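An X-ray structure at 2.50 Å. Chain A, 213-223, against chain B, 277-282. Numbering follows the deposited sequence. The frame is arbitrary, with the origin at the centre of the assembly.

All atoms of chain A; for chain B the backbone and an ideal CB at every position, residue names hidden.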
# COMPACT_ATOMS: atom_id res chain seq x y z
N ARG A 213 11.44 7.10 15.63
CA ARG A 213 11.21 6.01 16.56
C ARG A 213 12.02 4.79 16.18
O ARG A 213 12.47 4.04 17.04
CB ARG A 213 9.72 5.67 16.61
CG ARG A 213 8.87 6.79 17.19
CD ARG A 213 9.48 7.37 18.42
NE ARG A 213 9.73 6.37 19.44
CZ ARG A 213 10.76 6.41 20.27
NH1 ARG A 213 11.64 7.40 20.19
NH2 ARG A 213 10.93 5.44 21.16
N SER A 214 12.21 4.59 14.89
CA SER A 214 13.04 3.50 14.40
C SER A 214 14.48 3.62 14.89
O SER A 214 15.08 2.65 15.34
CB SER A 214 13.01 3.52 12.88
OG SER A 214 13.28 2.25 12.40
N GLN A 215 15.05 4.80 14.77
CA GLN A 215 16.42 5.02 15.21
C GLN A 215 16.55 4.73 16.69
O GLN A 215 17.47 4.03 17.13
CB GLN A 215 16.82 6.46 14.89
CG GLN A 215 18.24 6.85 15.19
CD GLN A 215 18.37 8.33 15.57
OE1 GLN A 215 17.36 9.01 15.84
NE2 GLN A 215 19.60 8.83 15.62
N GLN A 216 15.67 5.29 17.47
CA GLN A 216 15.75 5.13 18.88
C GLN A 216 15.47 3.73 19.35
O GLN A 216 16.21 3.19 20.11
CB GLN A 216 14.83 6.14 19.55
CG GLN A 216 15.20 6.48 20.97
CD GLN A 216 14.85 5.37 21.91
OE1 GLN A 216 13.78 4.81 21.84
NE2 GLN A 216 15.76 5.03 22.78
N MET A 217 14.41 3.12 18.88
CA MET A 217 14.11 1.79 19.34
C MET A 217 15.17 0.78 18.98
O MET A 217 15.50 -0.06 19.77
CB MET A 217 12.75 1.35 18.86
CG MET A 217 11.64 2.05 19.58
SD MET A 217 10.05 1.45 19.10
CE MET A 217 9.83 0.18 20.30
N SER A 218 15.72 0.88 17.79
CA SER A 218 16.74 -0.04 17.36
C SER A 218 17.98 0.05 18.21
O SER A 218 18.57 -0.93 18.53
CB SER A 218 17.10 0.19 15.91
OG SER A 218 17.63 1.46 15.75
N GLN A 219 18.35 1.23 18.62
CA GLN A 219 19.51 1.37 19.44
C GLN A 219 19.34 0.78 20.83
O GLN A 219 20.28 0.34 21.42
CB GLN A 219 19.94 2.81 19.49
CG GLN A 219 20.37 3.29 18.13
CD GLN A 219 21.15 4.57 18.16
OE1 GLN A 219 20.60 5.64 17.97
NE2 GLN A 219 22.44 4.47 18.39
N ARG A 220 18.13 0.80 21.35
CA ARG A 220 17.85 0.23 22.63
C ARG A 220 17.83 -1.28 22.51
O ARG A 220 18.32 -1.96 23.36
CB ARG A 220 16.54 0.79 23.14
CG ARG A 220 15.82 -0.07 24.14
CD ARG A 220 16.49 -0.04 25.47
NE ARG A 220 16.38 1.26 26.08
CZ ARG A 220 17.31 1.78 26.84
NH1 ARG A 220 17.16 2.96 27.35
NH2 ARG A 220 18.40 1.11 27.07
N LEU A 221 17.35 -1.80 21.41
CA LEU A 221 17.31 -3.22 21.21
C LEU A 221 18.64 -3.84 20.83
O LEU A 221 18.77 -5.03 20.85
CB LEU A 221 16.23 -3.61 20.22
CG LEU A 221 14.83 -3.57 20.77
CD1 LEU A 221 13.84 -3.45 19.66
CD2 LEU A 221 14.52 -4.76 21.62
N LEU A 222 19.62 -3.04 20.48
CA LEU A 222 20.94 -3.51 20.19
C LEU A 222 21.55 -3.98 21.48
O LEU A 222 22.23 -4.96 21.49
CB LEU A 222 21.80 -2.37 19.71
CG LEU A 222 21.69 -1.94 18.28
CD1 LEU A 222 22.91 -1.15 17.90
CD2 LEU A 222 21.49 -3.13 17.38
N GLN A 223 21.32 -3.25 22.55
CA GLN A 223 21.85 -3.59 23.85
C GLN A 223 21.09 -4.73 24.39
O GLN A 223 19.90 -4.78 24.26
CB GLN A 223 21.69 -2.45 24.79
CG GLN A 223 21.94 -1.14 24.14
CD GLN A 223 22.32 -0.10 25.12
OE1 GLN A 223 21.61 0.16 26.06
NE2 GLN A 223 23.47 0.49 24.93
N UNK B 277 17.97 -8.03 11.05
CA UNK B 277 19.38 -7.83 10.89
C UNK B 277 19.98 -7.41 12.22
O UNK B 277 19.27 -7.04 13.14
CB UNK B 277 19.66 -6.79 9.80
N UNK B 278 21.29 -7.46 12.31
CA UNK B 278 21.92 -6.99 13.52
C UNK B 278 21.67 -5.51 13.75
O UNK B 278 21.70 -5.06 14.89
CB UNK B 278 23.42 -7.27 13.47
N UNK B 279 21.42 -4.76 12.70
CA UNK B 279 21.19 -3.34 12.89
C UNK B 279 19.76 -3.04 13.33
O UNK B 279 19.53 -1.99 13.95
CB UNK B 279 21.51 -2.58 11.60
N UNK B 280 18.80 -3.93 13.05
CA UNK B 280 17.44 -3.87 13.54
C UNK B 280 16.58 -2.89 12.76
O UNK B 280 15.38 -2.83 13.00
CB UNK B 280 17.44 -3.49 15.02
N UNK B 281 17.16 -2.11 11.85
CA UNK B 281 16.46 -1.09 11.09
C UNK B 281 17.08 -1.03 9.72
O UNK B 281 18.26 -1.37 9.58
CB UNK B 281 16.51 0.27 11.78
N UNK B 282 16.35 -0.60 8.70
CA UNK B 282 16.99 -0.36 7.40
C UNK B 282 18.16 0.60 7.51
O UNK B 282 18.14 1.56 8.28
CB UNK B 282 15.97 0.19 6.40

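Chain A offers Ser214(A) and Ser218(A) from a helix, then Leu221(A) and the end of the Leu222(A) side chain: small hydroxyl residues at one end, aliphatic ones at the other. The chain B segment lies across them without regular structure.

Position 277 has nothing of chain A within 5.5 Å of its ideal CB, so the contact sets no demand and almost any residue would fit. It is Ser277(B), which works within its own chain: its OG accepts a hydrogen bond from the backbone N of position 280 at 3.2 Å.

At position 278 the CA-to-CB bond points sideways and the ideal CB again has no close neighbour, so a small residue suffices. The deposited Ala278(B) meets chain A through its backbone: its O lies 3.2 Å from CD2 of Leu222(A), a contact indifferent to side chain.

Position 279 points its CB away from the helix, where a polar residue would be at ease. Gln279(B) fits that expectation. Its carbonyl, rather than its side chain, faces chain A, with O 3.8 Å from CB of Ser218(A).

Position 280 is the centre of the contact. Its CB points toward chain A, and the ideal atom lies 3.8 Å from CB of Ser218(A) and 4.7 Å from CD2 of Leu222(A). Phi of 80° and psi of -7° place the backbone in the left-handed region, which glycine tolerates best and asparagine fairly well. The nearby leucines favour a side chain with some aliphatic length. Arg280(B) accepts the less usual backbone and supplies that length: its CG comes 4.4 Å from CB of Leu221(A). The charged end turns back to its own chain, where NH1 donates a hydrogen bond to O of Ser277(B) at 3.0 Å.

Position 281 also points toward the helix, from an extended backbone (phi -146°, psi 154°) congenial to beta-branched residues. Its ideal CB is 3.8 Å from OG of Ser214(A) and 4.2 Å from CB of Ser218(A), so serine, threonine or valine would be reasonable. Thr281(B) brings its OG1 to 3.2 Å from OG of Ser218(A), but the angle is poor and no hydrogen bond results. Its CG2 is modelled too close to OG of Ser214(A), at 2.8 Å, so that spacing should not be interpreted.

Position 282 points sideways, with no chain A atom near its ideal CB. Phi of -55° and psi of 142° suit proline, among many others, and Pro282(B) occupies it without contacting the helix.

Chain B 277-282: SAQRTP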
# COMPACT_ATOMS: atom_id res chain seq x y z
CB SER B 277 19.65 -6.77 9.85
OG SER B 277 19.35 -5.50 10.37
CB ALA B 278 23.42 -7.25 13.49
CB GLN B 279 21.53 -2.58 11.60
CG GLN B 279 22.90 -2.98 10.97
CD GLN B 279 22.90 -4.34 10.22
OE1 GLN B 279 22.12 -4.57 9.30
NE2 GLN B 279 23.78 -5.23 10.64
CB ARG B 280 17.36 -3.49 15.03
CG ARG B 280 17.24 -4.60 16.02
CD ARG B 280 18.17 -5.72 15.78
NE ARG B 280 18.26 -6.57 16.96
CZ ARG B 280 18.67 -7.82 16.92
NH1 ARG B 280 18.99 -8.38 15.77
NH2 ARG B 280 18.73 -8.53 18.04
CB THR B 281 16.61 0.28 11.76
OG1 THR B 281 16.35 0.11 13.12
CG2 THR B 281 15.61 1.20 11.28
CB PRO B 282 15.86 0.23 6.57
CG PRO B 282 14.64 -0.41 7.14
CD PRO B 282 14.88 -0.55 8.60
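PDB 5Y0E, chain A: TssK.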